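Local coordinates for protein peptidoglycan glycosyltransferase (Burkholderia ambifaria, PDB 5UY7) that is a penicillin-binding protein, named a peptidoglycan glycosyltransferase, with a transpeptidase domain of the beta-lactamase clan, at residues 274-282 against 426-437; 289-297 against 325-333. All coordinates share one frame; numbering follows the deposited sequence.

Contact 1: 274-282 against 426-437; sequences PFTVSLALD and FTPTTAREVRTM
The F426 ring receives S278 on one face: CB lies 3.5 Å from the ring centroid and close to the ring normal, a CH-pi contact displaced toward the CE2-CZ rim. At the ring's edge, in its plane, sit D282 OD2 and F275 CD1. F275 in turn presents its own edge, CD1 standing 3.9 Å from F426 CE2, and the two side chains cross at about a right angle. Beyond this pair, Y397 meets F275 edge-to-face and M344 packs on both rings. D282 OD1 is the polar focus. The backbone N of T427 reaches it at 2.9 Å, nearly straight at 174°, on the syn side but out of the carboxylate plane, while T430 OG1 takes the anti lone pair at 2.7 Å. The carboxylate is thus fixed between the N-cap residue T427 and the first turn of helix 428-442, whose N-terminal end probably helps to stabilise its negative charge. In this transpeptidase domain of the beta-lactamase clan, the segment 274-282 belongs to helix 273-282, which begins at the lysine of a probable SxxK motif, and the 428-437 part of helix 428-442 runs past it in a roughly antiparallel sense, 140° between the segment axes. Along the crossing L281 is a knob in the hole formed by T430, E433, V434 and M437; its CD1 touches V434 CG2 at 3.8 Å. The S278 hydroxyl, anti to its carbonyl carbon (chi1 -68°), turns back to P274 O in a 2.7 Å bond, reaching it from the face opposite S278 N. The same oxygen, S278 OG, lies against V434 CG2. Farther along, V277 and M437 reach toward each other tip to tip, V277 CG1 standing 3.9 Å from M437 SD, with V317 and I321 of helix 317-323 against both side chains.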
# COMPACT_ATOMS: atom_id res chain seq x y z
N PRO A 274 6.91 0.90 -2.82
CA PRO A 274 6.79 -0.10 -3.90
C PRO A 274 6.44 0.49 -5.25
O PRO A 274 6.78 -0.12 -6.26
CB PRO A 274 5.69 -1.03 -3.39
CG PRO A 274 5.81 -0.94 -1.91
CD PRO A 274 6.09 0.50 -1.65
N PHE A 275 5.75 1.63 -5.29
CA PHE A 275 5.41 2.21 -6.59
C PHE A 275 6.60 2.93 -7.20
O PHE A 275 6.78 2.91 -8.42
CB PHE A 275 4.21 3.16 -6.47
CG PHE A 275 2.94 2.44 -6.13
CD1 PHE A 275 2.33 1.62 -7.06
CD2 PHE A 275 2.38 2.55 -4.86
CE1 PHE A 275 1.17 0.92 -6.74
CE2 PHE A 275 1.22 1.85 -4.54
CZ PHE A 275 0.61 1.04 -5.49
N THR A 276 7.41 3.59 -6.37
CA THR A 276 8.67 4.15 -6.86
C THR A 276 9.51 3.07 -7.53
O THR A 276 10.02 3.26 -8.65
CB THR A 276 9.45 4.76 -5.69
OG1 THR A 276 8.67 5.82 -5.11
CG2 THR A 276 10.78 5.33 -6.16
N VAL A 277 9.64 1.92 -6.86
CA VAL A 277 10.43 0.82 -7.39
C VAL A 277 9.74 0.21 -8.60
O VAL A 277 10.40 -0.07 -9.61
CB VAL A 277 10.68 -0.21 -6.28
CG1 VAL A 277 11.17 -1.53 -6.87
CG2 VAL A 277 11.68 0.34 -5.27
N SER A 278 8.42 0.01 -8.53
CA SER A 278 7.69 -0.54 -9.68
C SER A 278 7.96 0.27 -10.94
O SER A 278 8.24 -0.29 -12.01
CB SER A 278 6.19 -0.57 -9.40
OG SER A 278 5.85 -1.51 -8.40
N LEU A 279 7.87 1.60 -10.84
CA LEU A 279 8.04 2.41 -12.04
C LEU A 279 9.46 2.32 -12.58
O LEU A 279 9.66 2.20 -13.79
CB LEU A 279 7.66 3.87 -11.75
CG LEU A 279 7.72 4.79 -12.97
CD1 LEU A 279 6.75 4.35 -14.07
CD2 LEU A 279 7.44 6.23 -12.53
N ALA A 280 10.47 2.38 -11.70
CA ALA A 280 11.85 2.30 -12.18
C ALA A 280 12.14 0.95 -12.84
O ALA A 280 12.87 0.88 -13.83
CB ALA A 280 12.82 2.56 -11.02
N LEU A 281 11.58 -0.13 -12.29
CA LEU A 281 11.67 -1.43 -12.97
C LEU A 281 10.98 -1.39 -14.33
O LEU A 281 11.53 -1.84 -15.34
CB LEU A 281 11.05 -2.53 -12.11
CG LEU A 281 11.77 -2.81 -10.79
CD1 LEU A 281 10.91 -3.73 -9.92
CD2 LEU A 281 13.11 -3.49 -11.10
N ASP A 282 9.76 -0.85 -14.37
CA ASP A 282 8.96 -0.86 -15.59
C ASP A 282 9.62 -0.03 -16.69
O ASP A 282 9.53 -0.37 -17.87
CB ASP A 282 7.56 -0.33 -15.29
CG ASP A 282 6.47 -1.10 -16.01
OD1 ASP A 282 6.51 -2.36 -15.98
OD2 ASP A 282 5.59 -0.45 -16.60
N PHE A 426 1.59 -1.30 -14.81
CA PHE A 426 2.92 -1.88 -14.97
C PHE A 426 2.79 -3.15 -15.80
O PHE A 426 1.69 -3.67 -15.98
CB PHE A 426 3.56 -2.20 -13.60
CG PHE A 426 3.57 -1.05 -12.64
CD1 PHE A 426 4.28 0.11 -12.94
CD2 PHE A 426 2.91 -1.12 -11.43
CE1 PHE A 426 4.29 1.18 -12.06
CE2 PHE A 426 2.92 -0.05 -10.54
CZ PHE A 426 3.61 1.11 -10.85
N THR A 427 3.91 -3.67 -16.30
CA THR A 427 3.86 -4.97 -16.96
C THR A 427 3.72 -6.07 -15.91
O THR A 427 4.01 -5.86 -14.73
CB THR A 427 5.13 -5.22 -17.77
OG1 THR A 427 6.26 -5.23 -16.89
CG2 THR A 427 5.31 -4.16 -18.85
N PRO A 428 3.25 -7.25 -16.32
CA PRO A 428 3.18 -8.37 -15.37
C PRO A 428 4.53 -8.71 -14.77
O PRO A 428 4.60 -9.09 -13.59
CB PRO A 428 2.64 -9.52 -16.23
CG PRO A 428 1.86 -8.84 -17.33
CD PRO A 428 2.57 -7.55 -17.61
N THR A 429 5.60 -8.60 -15.55
CA THR A 429 6.93 -8.91 -15.02
C THR A 429 7.28 -7.99 -13.86
O THR A 429 7.72 -8.45 -12.79
CB THR A 429 7.97 -8.79 -16.13
OG1 THR A 429 7.74 -9.82 -17.10
CG2 THR A 429 9.38 -8.91 -15.56
N THR A 430 7.06 -6.69 -14.04
CA THR A 430 7.30 -5.75 -12.95
C THR A 430 6.46 -6.10 -11.73
O THR A 430 6.97 -6.13 -10.60
CB THR A 430 6.99 -4.33 -13.41
OG1 THR A 430 7.93 -3.96 -14.40
CG2 THR A 430 7.06 -3.33 -12.23
N ALA A 431 5.17 -6.36 -11.93
CA ALA A 431 4.29 -6.63 -10.79
C ALA A 431 4.75 -7.86 -10.04
O ALA A 431 4.77 -7.87 -8.80
CB ALA A 431 2.84 -6.79 -11.26
N ARG A 432 5.16 -8.90 -10.77
CA ARG A 432 5.64 -10.13 -10.12
C ARG A 432 6.91 -9.86 -9.33
O ARG A 432 7.06 -10.34 -8.19
CB ARG A 432 5.87 -11.22 -11.17
N GLU A 433 7.84 -9.09 -9.91
CA GLU A 433 9.08 -8.74 -9.20
C GLU A 433 8.78 -8.01 -7.91
O GLU A 433 9.40 -8.29 -6.87
CB GLU A 433 9.98 -7.89 -10.11
CG GLU A 433 10.65 -8.67 -11.22
CD GLU A 433 11.35 -7.77 -12.23
OE1 GLU A 433 11.02 -6.57 -12.30
OE2 GLU A 433 12.24 -8.27 -12.96
N VAL A 434 7.83 -7.07 -7.94
CA VAL A 434 7.55 -6.30 -6.73
C VAL A 434 6.80 -7.14 -5.71
O VAL A 434 7.04 -7.00 -4.50
CB VAL A 434 6.79 -5.01 -7.12
CG1 VAL A 434 6.32 -4.26 -5.88
CG2 VAL A 434 7.73 -4.12 -7.92
N ARG A 435 5.93 -8.06 -6.14
CA ARG A 435 5.27 -8.93 -5.17
C ARG A 435 6.30 -9.75 -4.40
O ARG A 435 6.17 -9.93 -3.18
CB ARG A 435 4.26 -9.84 -5.86
CG ARG A 435 2.98 -9.10 -6.33
CD ARG A 435 1.81 -10.05 -6.59
NE ARG A 435 2.11 -11.11 -7.55
CZ ARG A 435 2.07 -10.96 -8.87
NH1 ARG A 435 1.77 -9.79 -9.42
NH2 ARG A 435 2.34 -12.00 -9.65
N THR A 436 7.34 -10.24 -5.10
CA THR A 436 8.43 -10.94 -4.42
C THR A 436 9.08 -10.04 -3.38
O THR A 436 9.36 -10.48 -2.25
CB THR A 436 9.45 -11.43 -5.47
OG1 THR A 436 8.81 -12.39 -6.33
CG2 THR A 436 10.68 -12.08 -4.81
N MET A 437 9.32 -8.77 -3.73
CA MET A 437 9.91 -7.84 -2.77
C MET A 437 8.98 -7.59 -1.59
O MET A 437 9.44 -7.47 -0.45
CB MET A 437 10.26 -6.52 -3.47
CG MET A 437 11.28 -6.69 -4.57
SD MET A 437 11.47 -5.11 -5.42
CE MET A 437 12.63 -5.57 -6.72

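Contact 2: 289-297 against 325-333. With SO4 (sulfate ion), chain C.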
# COMPACT_ATOMS: atom_id res chain seq x y z
N ASN A 289 18.17 -6.62 -8.95
CA ASN A 289 19.47 -6.79 -8.31
C ASN A 289 20.42 -5.63 -8.56
O ASN A 289 21.61 -5.74 -8.23
CB ASN A 289 20.11 -8.10 -8.74
CG ASN A 289 19.32 -9.30 -8.29
OD1 ASN A 289 18.98 -10.18 -9.08
ND2 ASN A 289 19.01 -9.34 -7.00
N THR A 290 19.94 -4.53 -9.14
CA THR A 290 20.72 -3.31 -9.20
C THR A 290 21.12 -2.87 -7.79
O THR A 290 20.30 -2.90 -6.87
CB THR A 290 19.92 -2.20 -9.88
OG1 THR A 290 19.72 -2.54 -11.26
CG2 THR A 290 20.64 -0.86 -9.77
N LEU A 291 22.38 -2.48 -7.63
CA LEU A 291 22.86 -2.01 -6.33
C LEU A 291 22.55 -0.54 -6.14
O LEU A 291 22.69 0.27 -7.07
CB LEU A 291 24.36 -2.25 -6.20
CG LEU A 291 24.80 -3.71 -6.26
CD1 LEU A 291 26.29 -3.82 -5.99
CD2 LEU A 291 24.01 -4.56 -5.28
N VAL A 292 22.14 -0.19 -4.92
CA VAL A 292 21.82 1.18 -4.52
C VAL A 292 22.59 1.46 -3.24
O VAL A 292 22.40 0.76 -2.24
CB VAL A 292 20.31 1.38 -4.30
CG1 VAL A 292 20.00 2.84 -3.96
CG2 VAL A 292 19.53 0.91 -5.52
N GLU A 293 23.45 2.47 -3.27
CA GLU A 293 24.30 2.80 -2.13
C GLU A 293 23.54 3.72 -1.18
O GLU A 293 23.21 4.85 -1.55
CB GLU A 293 25.59 3.48 -2.59
CG GLU A 293 26.39 2.65 -3.59
CD GLU A 293 26.92 1.34 -3.02
OE1 GLU A 293 26.92 1.17 -1.78
OE2 GLU A 293 27.35 0.48 -3.82
N THR A 294 23.27 3.24 0.04
CA THR A 294 22.65 4.10 1.04
C THR A 294 23.59 4.44 2.20
O THR A 294 23.21 5.25 3.05
CB THR A 294 21.36 3.46 1.60
OG1 THR A 294 21.67 2.40 2.51
CG2 THR A 294 20.49 2.93 0.46
N GLY A 295 24.79 3.85 2.24
CA GLY A 295 25.79 4.26 3.21
C GLY A 295 25.32 4.13 4.65
O GLY A 295 24.67 3.15 5.04
N ASN A 296 25.65 5.15 5.45
CA ASN A 296 25.32 5.13 6.87
C ASN A 296 23.92 5.66 7.17
O ASN A 296 23.64 6.03 8.31
CB ASN A 296 26.36 5.92 7.67
CG ASN A 296 26.38 7.41 7.32
OD1 ASN A 296 25.62 7.88 6.47
ND2 ASN A 296 27.25 8.15 8.00
N GLY A 297 23.03 5.70 6.18
CA GLY A 297 21.67 6.15 6.44
C GLY A 297 21.49 7.64 6.55
O GLY A 297 20.48 8.09 7.08
N SER A 325 13.98 1.82 2.89
CA SER A 325 14.98 2.88 2.87
C SER A 325 14.44 4.12 2.14
O SER A 325 14.07 4.04 0.96
CB SER A 325 16.25 2.36 2.18
OG SER A 325 17.19 3.40 1.97
N ASN A 326 14.39 5.26 2.84
CA ASN A 326 14.10 6.53 2.19
C ASN A 326 15.18 6.92 1.20
O ASN A 326 14.89 7.45 0.12
CB ASN A 326 13.97 7.65 3.22
CG ASN A 326 12.71 7.57 4.03
OD1 ASN A 326 11.81 6.80 3.71
ND2 ASN A 326 12.62 8.39 5.08
N ILE A 327 16.44 6.72 1.59
CA ILE A 327 17.56 7.08 0.71
C ILE A 327 17.54 6.23 -0.55
O ILE A 327 17.76 6.73 -1.66
CB ILE A 327 18.89 6.95 1.47
CG1 ILE A 327 18.91 7.97 2.61
CG2 ILE A 327 20.07 7.18 0.53
CD1 ILE A 327 20.00 7.74 3.60
N GLY A 328 17.28 4.93 -0.40
CA GLY A 328 17.21 4.07 -1.58
C GLY A 328 16.06 4.45 -2.49
O GLY A 328 16.21 4.45 -3.72
N ALA A 329 14.90 4.76 -1.91
CA ALA A 329 13.77 5.21 -2.72
C ALA A 329 14.13 6.49 -3.47
O ALA A 329 13.80 6.64 -4.66
CB ALA A 329 12.54 5.43 -1.84
N THR A 330 14.80 7.42 -2.79
CA THR A 330 15.19 8.69 -3.41
C THR A 330 16.14 8.45 -4.58
O THR A 330 15.95 9.02 -5.65
CB THR A 330 15.85 9.59 -2.37
OG1 THR A 330 14.89 9.95 -1.37
CG2 THR A 330 16.42 10.86 -3.03
N LYS A 331 17.16 7.62 -4.38
CA LYS A 331 18.15 7.45 -5.44
C LYS A 331 17.53 6.76 -6.65
O LYS A 331 17.85 7.09 -7.80
CB LYS A 331 19.37 6.69 -4.92
CG LYS A 331 20.18 7.52 -3.92
CD LYS A 331 21.52 6.87 -3.63
CE LYS A 331 22.33 7.73 -2.68
NZ LYS A 331 23.73 7.25 -2.64
N ILE A 332 16.61 5.82 -6.41
CA ILE A 332 15.88 5.20 -7.50
C ILE A 332 14.98 6.22 -8.19
O ILE A 332 14.92 6.29 -9.42
CB ILE A 332 15.09 3.99 -6.97
CG1 ILE A 332 16.06 2.88 -6.56
CG2 ILE A 332 14.10 3.49 -7.99
CD1 ILE A 332 15.37 1.72 -5.79
N ALA A 333 14.31 7.07 -7.40
CA ALA A 333 13.47 8.10 -7.99
C ALA A 333 14.26 9.05 -8.87
O ALA A 333 13.74 9.56 -9.87
CB ALA A 333 12.76 8.90 -6.89
S SO4 C . 19.14 -8.64 -12.44
O1 SO4 C . 18.45 -9.00 -13.67
O2 SO4 C . 19.91 -9.78 -11.95
O3 SO4 C . 18.16 -8.26 -11.43
O4 SO4 C . 20.05 -7.53 -12.71
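K331 runs up from helix 326-333 toward strand 291-293 and can be followed atom by atom. Its CB packs against V292 CG1 at 4.0 Å, the two side chains sliding past each other in opposite directions. Beyond CG the chain is fully extended, which carries CD and then CE alongside the backbone carbonyl of E293, CE coming to 3.2 Å from E293 O. The tip, NZ, donates to that same oxygen at 2.7 Å, with a C=O...N angle of 153° and the donor tilted 21° from the carbonyl plane. The ammonium therefore grips main chain; the E293 carboxylate leads off elsewhere, its OE1 bonded to T314. V292 divides its branches: CG1, anti to the backbone N (chi1 -177°), also lies over G328 CA, while CG2 meets I332 CG1 at 4.1 Å, where the two side chains cross at about a right angle. V317 of helix 317-323 touches both residues. T294 sets CG2 against S325 OG, and its hydroxyl is bonded to G313 O. S325 OG caps the helix by accepting from G328 N at 2.8 Å, and it is also bonded to D308. I327 CG2 lies against T294, and its CD1 abuts the backbone of G297, which ends a type II' turn begun at T294. At the far end of the segment, N289 N holds a sulfate ion, probably from the crystallisation liquor, which T287 also binds. N326 OD1 accepts from K273 NZ, so the start of this helix sits beside a probable SxxK site, and the sequence S324-S325-N326 fits the SxN motif of penicillin-binding transpeptidases, with the short strand 291-293 packed across its helix.

Following the chain from the N terminus, past the first two strands of the five-stranded sheet, helix 273-282 comes first among the contact segments, then strand 291-293, then helix 326-333, and much later helix 428-442. Contact 2 closes the shorter loop, 27 residues between its segments; contact 1 closes one of 143 residues, and contact 2 is nested inside it. Their centres lie about 16 Å apart, yet they touch: A280 CB meets I332 CG2 at 3.4 Å, and V277 CG2 meets I332 CD1. Helix 273-282 therefore stands between helix 428-442 and helix 326-333, and through the latter the small two-stranded sheet of 291-293 and 314-316 is tied to the helical part of the transpeptidase domain.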